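Local coordinates for protein cysteine protease-like VirA (Shigella flexneri, PDB 3EB8) that is a secreted virulence effector required for bacterial entry into epithelial cells and spread between them, although its reported protease action on alpha-tubulin has been disputed, at residues Thr312-Thr323 / Arg347-Asp357; Leu82-Val92 / Ile117-Pro125. All coordinates share one frame; numbering follows the deposited sequence.

Interaction 1 of 2, residues Thr312-Thr323 / Arg347-Asp357; sequences TCNGVGINKIET and RQVSFAIISPD
From Ile318 beside Ile354 to Thr323 beside Val349, the two segments run as antiparallel strands, their axes 4.6 Å apart and 165° from parallel. Backbone bonds link the pairs Ile318–Ile354, Lys320–Ala352 and Glu322–Ser350 in both directions, though Lys320 N to Ala352 O is weak; CA-H...O contacts lie between the rungs, as is usual in antiparallel sheet. Just before Ile318, Gly317 has no side chain, and Ile354 O comes within 3.1 Å of its CA.

Ile321 and Phe351 lie side by side on one face of the sheet. Ile321 CG1, which sits beside its own backbone N (chi1 -58°), covers one face of the phenyl ring, offset toward the rim and 4.0 Å from the centroid, a CH-pi contact. Bulky apolar groups suit this face because helix 245-265 packs over it, with Ile254 touching Phe351. The other face is mixed: Ile318 and Ile354 at one end, then Lys320, stretched out fully to reach Ala116 O, Ala352, Ser350 and Glu322, whose OE2 bonds Ser303 OG.

At the far end Pro356 O is gripped twice. Asn314 ND2 donates to it at 3.0 Å and 157°, the oxygen lying in the amide plane, while Ser355 OG donates at 2.7 Å. Thr312 OG1 accepts from Asn314 N at 3.1 Å, an ST turn in the bend leading out of strand 300-312. That bend links strands 300-312 and 315-327 as a beta-hairpin, and the C-terminal strand 348-356 pairs antiparallel with the second of these in the interior of the mixed sheet of this EspG/VirA family protein.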
loop_
_atom_site.group_PDB
_atom_site.type_symbol
_atom_site.label_atom_id
_atom_site.label_comp_id
_atom_site.label_asym_id
_atom_site.label_seq_id
_atom_site.Cartn_x
_atom_site.Cartn_y
_atom_site.Cartn_z
ATOM N N THR A 312 18.187 -3.255 9.240
ATOM C CA THR A 312 19.150 -3.459 8.173
ATOM C C THR A 312 20.531 -3.247 8.751
ATOM O O THR A 312 20.677 -2.958 9.940
ATOM C CB THR A 312 18.960 -2.439 7.030
ATOM O OG1 THR A 312 19.307 -1.127 7.507
ATOM C CG2 THR A 312 17.502 -2.446 6.520
ATOM N N CYS A 313 21.546 -3.379 7.907
ATOM C CA CYS A 313 22.922 -3.177 8.348
ATOM C C CYS A 313 23.234 -1.696 8.624
ATOM O O CYS A 313 24.340 -1.365 9.050
ATOM C CB CYS A 313 23.886 -3.701 7.293
ATOM S SG CYS A 313 23.636 -2.833 5.769
ATOM N N ASN A 314 22.266 -0.815 8.383
ATOM C CA ASN A 314 22.441 0.618 8.654
ATOM C C ASN A 314 21.582 1.152 9.798
ATOM O O ASN A 314 21.798 2.258 10.283
ATOM C CB ASN A 314 22.154 1.439 7.401
ATOM C CG ASN A 314 23.179 1.217 6.311
ATOM O OD1 ASN A 314 24.249 0.650 6.553
ATOM N ND2 ASN A 314 22.864 1.676 5.102
ATOM N N GLY A 315 20.588 0.382 10.221
ATOM C CA GLY A 315 19.718 0.839 11.282
ATOM C C GLY A 315 18.292 0.361 11.132
ATOM O O GLY A 315 18.035 -0.682 10.536
ATOM N N VAL A 316 17.359 1.135 11.677
ATOM C CA VAL A 316 15.953 0.757 11.660
ATOM C C VAL A 316 15.295 1.152 10.342
ATOM O O VAL A 316 15.055 2.338 10.068
ATOM C CB VAL A 316 15.184 1.405 12.832
ATOM C CG1 VAL A 316 13.772 0.831 12.930
ATOM C CG2 VAL A 316 15.940 1.199 14.135
ATOM N N GLY A 317 15.006 0.144 9.523
ATOM C CA GLY A 317 14.349 0.352 8.245
ATOM C C GLY A 317 12.924 -0.150 8.280
ATOM O O GLY A 317 12.382 -0.427 9.348
ATOM N N ILE A 318 12.320 -0.276 7.106
ATOM C CA ILE A 318 10.938 -0.720 6.983
ATOM C C ILE A 318 10.798 -1.761 5.878
ATOM O O ILE A 318 11.456 -1.675 4.846
ATOM C CB ILE A 318 9.990 0.462 6.664
ATOM C CG1 ILE A 318 9.738 1.319 7.903
ATOM C CG2 ILE A 318 8.667 -0.048 6.121
ATOM C CD1 ILE A 318 9.204 2.717 7.584
ATOM N N ASN A 319 9.954 -2.760 6.105
ATOM C CA ASN A 319 9.556 -3.676 5.053
ATOM C C ASN A 319 8.151 -3.304 4.609
ATOM O O ASN A 319 7.170 -3.618 5.283
ATOM C CB ASN A 319 9.617 -5.115 5.559
ATOM C CG ASN A 319 9.064 -6.128 4.552
ATOM O OD1 ASN A 319 9.033 -5.883 3.341
ATOM N ND2 ASN A 319 8.629 -7.279 5.062
ATOM N N LYS A 320 8.057 -2.594 3.490
ATOM C CA LYS A 320 6.762 -2.261 2.936
ATOM C C LYS A 320 6.111 -3.488 2.292
ATOM O O LYS A 320 6.650 -4.089 1.365
ATOM C CB LYS A 320 6.884 -1.136 1.925
ATOM C CG LYS A 320 5.567 -0.666 1.349
ATOM C CD LYS A 320 5.856 0.427 0.356
ATOM C CE LYS A 320 4.626 0.955 -0.312
ATOM N NZ LYS A 320 4.999 2.222 -1.036
ATOM N N ILE A 321 4.953 -3.869 2.805
ATOM C CA ILE A 321 4.186 -4.938 2.208
ATOM C C ILE A 321 2.899 -4.308 1.764
ATOM O O ILE A 321 2.129 -3.836 2.591
ATOM C CB ILE A 321 3.873 -6.042 3.230
ATOM C CG1 ILE A 321 5.159 -6.598 3.825
ATOM C CG2 ILE A 321 3.056 -7.142 2.601
ATOM C CD1 ILE A 321 4.918 -7.680 4.833
ATOM N N GLU A 322 2.670 -4.270 0.460
ATOM C CA GLU A 322 1.467 -3.673 -0.072
ATOM C C GLU A 322 0.537 -4.710 -0.701
ATOM O O GLU A 322 0.981 -5.591 -1.448
ATOM C CB GLU A 322 1.831 -2.616 -1.104
ATOM C CG GLU A 322 0.684 -2.144 -1.971
ATOM C CD GLU A 322 1.127 -1.053 -2.922
ATOM O OE1 GLU A 322 2.344 -0.802 -3.006
ATOM O OE2 GLU A 322 0.275 -0.431 -3.582
ATOM N N THR A 323 -0.754 -4.605 -0.390
ATOM C CA THR A 323 -1.767 -5.400 -1.049
ATOM C C THR A 323 -2.768 -4.489 -1.728
ATOM O O THR A 323 -3.278 -3.552 -1.115
ATOM C CB THR A 323 -2.537 -6.252 -0.068
ATOM O OG1 THR A 323 -1.623 -6.863 0.846
ATOM C CG2 THR A 323 -3.354 -7.323 -0.814
ATOM N N ARG A 347 -6.122 -10.541 -4.870
ATOM C CA ARG A 347 -5.244 -9.582 -4.202
ATOM C C ARG A 347 -3.861 -9.683 -4.796
ATOM O O ARG A 347 -3.351 -10.781 -4.998
ATOM C CB ARG A 347 -5.134 -9.830 -2.698
ATOM C CG ARG A 347 -6.419 -9.899 -1.944
ATOM C CD ARG A 347 -6.145 -10.379 -0.561
ATOM N NE ARG A 347 -7.264 -11.155 -0.082
ATOM C CZ ARG A 347 -7.205 -12.023 0.918
ATOM N NH1 ARG A 347 -6.067 -12.222 1.572
ATOM N NH2 ARG A 347 -8.294 -12.688 1.268
ATOM N N GLN A 348 -3.257 -8.542 -5.086
ATOM C CA GLN A 348 -1.862 -8.536 -5.483
ATOM C C GLN A 348 -0.979 -8.025 -4.354
ATOM O O GLN A 348 -1.247 -6.981 -3.740
ATOM C CB GLN A 348 -1.651 -7.705 -6.726
ATOM C CG GLN A 348 -0.268 -7.840 -7.295
ATOM C CD GLN A 348 -0.122 -7.028 -8.555
ATOM O OE1 GLN A 348 0.024 -5.800 -8.497
ATOM N NE2 GLN A 348 -0.180 -7.703 -9.713
ATOM N N VAL A 349 0.074 -8.779 -4.096
ATOM C CA VAL A 349 0.951 -8.525 -2.968
ATOM C C VAL A 349 2.337 -8.186 -3.480
ATOM O O VAL A 349 2.838 -8.825 -4.415
ATOM C CB VAL A 349 0.976 -9.745 -2.017
ATOM C CG1 VAL A 349 2.052 -9.599 -0.957
ATOM C CG2 VAL A 349 -0.391 -9.916 -1.375
ATOM N N SER A 350 2.938 -7.154 -2.892
ATOM C CA SER A 350 4.261 -6.699 -3.308
ATOM C C SER A 350 5.083 -6.296 -2.091
ATOM O O SER A 350 4.519 -5.955 -1.063
ATOM C CB SER A 350 4.134 -5.520 -4.254
ATOM O OG SER A 350 3.487 -4.446 -3.596
ATOM N N PHE A 351 6.410 -6.328 -2.223
ATOM C CA PHE A 351 7.326 -6.048 -1.121
ATOM C C PHE A 351 8.377 -5.012 -1.485
ATOM O O PHE A 351 8.790 -4.913 -2.628
ATOM C CB PHE A 351 8.091 -7.307 -0.726
ATOM C CG PHE A 351 7.350 -8.211 0.189
ATOM C CD1 PHE A 351 6.191 -8.849 -0.232
ATOM C CD2 PHE A 351 7.828 -8.462 1.468
ATOM C CE1 PHE A 351 5.511 -9.697 0.607
ATOM C CE2 PHE A 351 7.155 -9.325 2.317
ATOM C CZ PHE A 351 5.995 -9.946 1.888
ATOM N N ALA A 352 8.843 -4.279 -0.488
ATOM C CA ALA A 352 10.080 -3.543 -0.620
ATOM C C ALA A 352 10.735 -3.384 0.745
ATOM O O ALA A 352 10.067 -3.347 1.778
ATOM C CB ALA A 352 9.853 -2.158 -1.284
ATOM N N ILE A 353 12.056 -3.291 0.735
ATOM C CA ILE A 353 12.797 -2.912 1.915
ATOM C C ILE A 353 13.302 -1.479 1.759
ATOM O O ILE A 353 13.834 -1.096 0.711
ATOM C CB ILE A 353 13.948 -3.891 2.208
ATOM C CG1 ILE A 353 13.381 -5.229 2.692
ATOM C CG2 ILE A 353 14.855 -3.352 3.299
ATOM C CD1 ILE A 353 14.434 -6.299 2.881
ATOM N N ILE A 354 13.093 -0.690 2.806
ATOM C CA ILE A 354 13.551 0.686 2.862
ATOM C C ILE A 354 14.565 0.783 3.998
ATOM O O ILE A 354 14.261 0.454 5.146
ATOM C CB ILE A 354 12.380 1.667 3.074
ATOM C CG1 ILE A 354 11.431 1.644 1.862
ATOM C CG2 ILE A 354 12.889 3.067 3.313
ATOM C CD1 ILE A 354 10.439 0.492 1.858
ATOM N N SER A 355 15.786 1.189 3.659
ATOM C CA SER A 355 16.878 1.230 4.623
ATOM C C SER A 355 17.357 2.654 4.891
ATOM O O SER A 355 17.421 3.477 3.957
ATOM C CB SER A 355 18.055 0.399 4.105
ATOM O OG SER A 355 19.179 0.523 4.955
ATOM N N PRO A 356 17.694 2.951 6.164
ATOM C CA PRO A 356 18.421 4.186 6.465
ATOM C C PRO A 356 19.736 4.089 5.721
ATOM O O PRO A 356 20.203 2.970 5.467
ATOM C CB PRO A 356 18.695 4.088 7.967
ATOM C CG PRO A 356 17.846 2.994 8.481
ATOM C CD PRO A 356 17.582 2.072 7.341
ATOM N N ASP A 357 20.330 5.216 5.355
ATOM C CA ASP A 357 21.643 5.165 4.721
ATOM C C ASP A 357 22.703 4.948 5.784
ATOM O O ASP A 357 22.332 4.820 6.947
ATOM C CB ASP A 357 21.938 6.428 3.920
ATOM C CG ASP A 357 23.005 6.196 2.887
ATOM O OD1 ASP A 357 23.812 5.272 3.093
ATOM O OD2 ASP A 357 23.033 6.908 1.865
#

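Interaction 2 of 2, residues Leu82-Val92 / Ile117-Pro125; sequences LPPKQFNLGKV and INCCTSIIP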
loop_
_atom_site.group_PDB
_atom_site.type_symbol
_atom_site.label_atom_id
_atom_site.label_comp_id
_atom_site.label_asym_id
_atom_site.label_seq_id
_atom_site.Cartn_x
_atom_site.Cartn_y
_atom_site.Cartn_z
ATOM N N LEU A 82 10.954 5.447 -9.459
ATOM C CA LEU A 82 9.652 4.943 -9.913
ATOM C C LEU A 82 8.526 5.349 -8.943
ATOM O O LEU A 82 8.756 5.564 -7.761
ATOM C CB LEU A 82 9.677 3.416 -10.086
ATOM C CG LEU A 82 10.543 2.831 -11.212
ATOM C CD1 LEU A 82 10.524 1.329 -11.161
ATOM C CD2 LEU A 82 10.087 3.318 -12.574
ATOM N N PRO A 83 7.297 5.449 -9.440
ATOM C CA PRO A 83 6.199 5.779 -8.518
ATOM C C PRO A 83 5.860 4.591 -7.595
ATOM O O PRO A 83 6.239 3.458 -7.888
ATOM C CB PRO A 83 5.015 6.069 -9.456
ATOM C CG PRO A 83 5.550 5.958 -10.852
ATOM C CD PRO A 83 6.830 5.187 -10.809
ATOM N N PRO A 84 5.134 4.859 -6.500
ATOM C CA PRO A 84 4.693 3.817 -5.570
ATOM C C PRO A 84 3.667 2.893 -6.237
ATOM O O PRO A 84 2.480 2.968 -5.935
ATOM C CB PRO A 84 3.999 4.620 -4.466
ATOM C CG PRO A 84 3.487 5.858 -5.196
ATOM C CD PRO A 84 4.657 6.192 -6.085
ATOM N N LYS A 85 4.131 2.032 -7.137
ATOM C CA LYS A 85 3.258 1.067 -7.803
ATOM C C LYS A 85 3.864 -0.314 -7.663
ATOM O O LYS A 85 5.031 -0.455 -7.302
ATOM C CB LYS A 85 3.079 1.415 -9.281
ATOM C CG LYS A 85 2.494 2.790 -9.493
ATOM C CD LYS A 85 2.294 3.104 -10.952
ATOM C CE LYS A 85 1.664 4.471 -11.105
ATOM N NZ LYS A 85 1.699 4.957 -12.513
ATOM N N GLN A 86 3.066 -1.330 -7.931
ATOM C CA GLN A 86 3.535 -2.702 -7.843
ATOM C C GLN A 86 4.080 -3.160 -9.196
ATOM O O GLN A 86 3.335 -3.324 -10.156
ATOM C CB GLN A 86 2.409 -3.617 -7.349
ATOM C CG GLN A 86 1.781 -3.178 -6.028
ATOM C CD GLN A 86 0.640 -4.092 -5.601
ATOM O OE1 GLN A 86 -0.370 -4.214 -6.300
ATOM N NE2 GLN A 86 0.807 -4.759 -4.464
ATOM N N PHE A 87 5.389 -3.341 -9.265
ATOM C CA PHE A 87 6.027 -3.806 -10.485
ATOM C C PHE A 87 6.510 -5.243 -10.344
ATOM O O PHE A 87 6.850 -5.703 -9.255
ATOM C CB PHE A 87 7.211 -2.917 -10.868
ATOM C CG PHE A 87 6.827 -1.515 -11.210
ATOM C CD1 PHE A 87 6.815 -0.527 -10.240
ATOM C CD2 PHE A 87 6.479 -1.178 -12.509
ATOM C CE1 PHE A 87 6.457 0.772 -10.562
ATOM C CE2 PHE A 87 6.115 0.127 -12.839
ATOM C CZ PHE A 87 6.106 1.101 -11.868
ATOM N N ASN A 88 6.553 -5.947 -11.464
ATOM C CA ASN A 88 7.172 -7.247 -11.466
ATOM C C ASN A 88 8.688 -7.109 -11.567
ATOM O O ASN A 88 9.247 -7.151 -12.657
ATOM C CB ASN A 88 6.615 -8.124 -12.583
ATOM C CG ASN A 88 6.635 -9.576 -12.211
ATOM O OD1 ASN A 88 7.447 -10.347 -12.720
ATOM N ND2 ASN A 88 5.766 -9.957 -11.278
ATOM N N LEU A 89 9.345 -6.923 -10.423
ATOM C CA LEU A 89 10.795 -6.774 -10.395
ATOM C C LEU A 89 11.500 -8.117 -10.183
ATOM O O LEU A 89 12.701 -8.233 -10.404
ATOM C CB LEU A 89 11.219 -5.767 -9.327
ATOM C CG LEU A 89 10.489 -4.432 -9.382
ATOM C CD1 LEU A 89 10.912 -3.556 -8.231
ATOM C CD2 LEU A 89 10.733 -3.743 -10.708
ATOM N N GLY A 90 10.737 -9.124 -9.763
ATOM C CA GLY A 90 11.262 -10.459 -9.546
ATOM C C GLY A 90 12.310 -10.555 -8.451
ATOM O O GLY A 90 13.090 -11.493 -8.409
ATOM N N LYS A 91 12.308 -9.591 -7.546
ATOM C CA LYS A 91 13.306 -9.529 -6.504
ATOM C C LYS A 91 12.927 -8.391 -5.579
ATOM O O LYS A 91 12.587 -7.297 -6.046
ATOM C CB LYS A 91 14.685 -9.260 -7.114
ATOM C CG LYS A 91 15.776 -8.981 -6.094
ATOM C CD LYS A 91 17.079 -8.626 -6.784
ATOM C CE LYS A 91 18.106 -8.076 -5.809
ATOM N NZ LYS A 91 19.276 -7.470 -6.532
ATOM N N VAL A 92 12.978 -8.639 -4.276
ATOM C CA VAL A 92 12.670 -7.600 -3.308
ATOM C C VAL A 92 13.880 -6.698 -3.158
ATOM O O VAL A 92 14.939 -7.146 -2.717
ATOM C CB VAL A 92 12.310 -8.212 -1.958
ATOM C CG1 VAL A 92 11.974 -7.115 -0.930
ATOM C CG2 VAL A 92 11.155 -9.210 -2.131
ATOM N N ILE A 117 6.670 5.219 2.205
ATOM C CA ILE A 117 5.354 5.619 1.745
ATOM C C ILE A 117 5.328 5.767 0.215
ATOM O O ILE A 117 4.384 5.343 -0.451
ATOM C CB ILE A 117 4.877 6.920 2.439
ATOM C CG1 ILE A 117 4.478 6.646 3.895
ATOM C CG2 ILE A 117 3.713 7.542 1.701
ATOM C CD1 ILE A 117 4.051 7.911 4.658
ATOM N N ASN A 118 6.389 6.324 -0.346
ATOM C CA ASN A 118 6.397 6.644 -1.770
ATOM C C ASN A 118 7.187 5.714 -2.709
ATOM O O ASN A 118 7.354 6.027 -3.889
ATOM C CB ASN A 118 6.830 8.097 -1.961
ATOM C CG ASN A 118 5.855 9.075 -1.322
ATOM O OD1 ASN A 118 6.230 9.875 -0.467
ATOM N ND2 ASN A 118 4.586 8.990 -1.717
ATOM N N CYS A 119 7.675 4.578 -2.217
ATOM C CA CYS A 119 8.507 3.738 -3.079
ATOM C C CYS A 119 7.709 2.649 -3.803
ATOM O O CYS A 119 6.681 2.188 -3.303
ATOM C CB CYS A 119 9.701 3.134 -2.316
ATOM S SG CYS A 119 9.328 1.710 -1.289
ATOM N N CYS A 120 8.171 2.265 -4.990
ATOM C CA CYS A 120 7.544 1.180 -5.734
ATOM C C CYS A 120 7.844 -0.113 -5.004
ATOM O O CYS A 120 8.679 -0.124 -4.112
ATOM C CB CYS A 120 8.094 1.111 -7.162
ATOM S SG CYS A 120 9.854 0.615 -7.305
ATOM N N THR A 121 7.173 -1.194 -5.370
ATOM C CA THR A 121 7.431 -2.492 -4.739
ATOM C C THR A 121 7.461 -3.583 -5.809
ATOM O O THR A 121 7.085 -3.331 -6.955
ATOM C CB THR A 121 6.348 -2.817 -3.711
ATOM O OG1 THR A 121 5.063 -2.621 -4.320
ATOM C CG2 THR A 121 6.470 -1.900 -2.482
ATOM N N SER A 122 7.905 -4.783 -5.437
ATOM C CA SER A 122 8.011 -5.903 -6.380
ATOM C C SER A 122 6.960 -6.981 -6.114
ATOM O O SER A 122 6.824 -7.475 -4.992
ATOM C CB SER A 122 9.413 -6.520 -6.325
ATOM O OG SER A 122 9.531 -7.630 -7.200
ATOM N N ILE A 123 6.225 -7.351 -7.153
ATOM C CA ILE A 123 5.133 -8.296 -7.018
ATOM C C ILE A 123 5.662 -9.703 -6.727
ATOM O O ILE A 123 6.579 -10.175 -7.394
ATOM C CB ILE A 123 4.275 -8.308 -8.298
ATOM C CG1 ILE A 123 3.576 -6.965 -8.472
ATOM C CG2 ILE A 123 3.265 -9.458 -8.292
ATOM C CD1 ILE A 123 3.104 -6.709 -9.890
ATOM N N ILE A 124 5.086 -10.349 -5.718
ATOM C CA ILE A 124 5.332 -11.749 -5.420
ATOM C C ILE A 124 4.355 -12.573 -6.247
ATOM O O ILE A 124 3.144 -12.470 -6.060
ATOM C CB ILE A 124 5.087 -12.040 -3.921
ATOM C CG1 ILE A 124 5.884 -11.064 -3.046
ATOM C CG2 ILE A 124 5.427 -13.463 -3.584
ATOM C CD1 ILE A 124 7.334 -10.930 -3.462
ATOM N N PRO A 125 4.864 -13.369 -7.195
ATOM C CA PRO A 125 3.963 -14.154 -8.049
ATOM C C PRO A 125 3.092 -15.126 -7.245
ATOM O O PRO A 125 3.602 -15.906 -6.435
ATOM C CB PRO A 125 4.922 -14.927 -8.964
ATOM C CG PRO A 125 6.178 -14.129 -8.966
ATOM C CD PRO A 125 6.275 -13.532 -7.582
#
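Gln86 pairs with Thr121 and Phe87 with Ser122 in a short parallel ladder. Three backbone bonds make it, climbing alternately from one segment to the other: Thr121 N to Lys85 O, Phe87 N to Thr121 O, and Ile123 N to Phe87 O, the last 2.7 Å long.

Packing is closest around Cys120. Its CB is wedged 3.1 Å from Pro83 O and also meets the edge of the Phe87 ring, 3.7 Å from Phe87 CD1. With SG placed between the backbone N and the carbonyl carbon (chi1 67°), the sulfur turns to Leu82, Cys120 SG lying 4.0 Å from Leu82 CB, and stands oblique to the phenyl ring. A small, weakly polar thiol suits so narrow a place among Leu82, Phe87 and Leu89. Ser122 is equally small and fits under the turn that follows: its CB touches Leu89, and its OG weakly accepts from Leu89 N and weakly donates to Lys91 O, a light clasp on a loop that Gly90 can follow with positive phi. Ile123 is closely fitted too, its CG1 against Gln86 CB and its CD1 3.4 Å from Gln86 O, an apolar branch laid along the partner strand.

The solvent side is looser. Pro84, the centre of an inverse gamma turn, lays its ring against the backbone of Asn118, Pro84 CD 3.5 Å from Asn118 O. At the other end the Asn88 amide crosses Ile123 at about a right angle, Asn88 ND2 3.7 Å from Ile123 CB.

Beyond the pair, strand 121-123 is bonded antiparallel to strand 348-356 through Ser122 with Phe351. Phe87 and Leu89 pack on Phe36 of strand 35-41, so the N-terminal sheet meets the mixed sheet here, while Val92 and Ile124 rest on Ile250 of helix 245-265.

Interactions 1 and 2 lie about 10 Å apart, centre to centre, in one mixed sheet, where strand 348-356 separates strand 315-327 from strand 121-123. Hydroxyls join them: Ser350 OG and Thr121 OG1 are 2.5 Å apart, a probable hydrogen bond. Gln86 NE2 donates to Ser350 OG and Gln348 O, and Gln86 OE1 is bonded to Ser324 OG, giving the buried hydroxyls and the Gln86 amide partners. Lys320 NZ reaches over strand 348-356 to Cys119 O at 2.8 Å, where its charge would probably suit the carbonyls at and just past the C-terminal end of helix 110-118. Ile254 of helix 245-265, within the region assigned to tubulin binding, touches Phe351 of interaction 1 and Val92 of interaction 2.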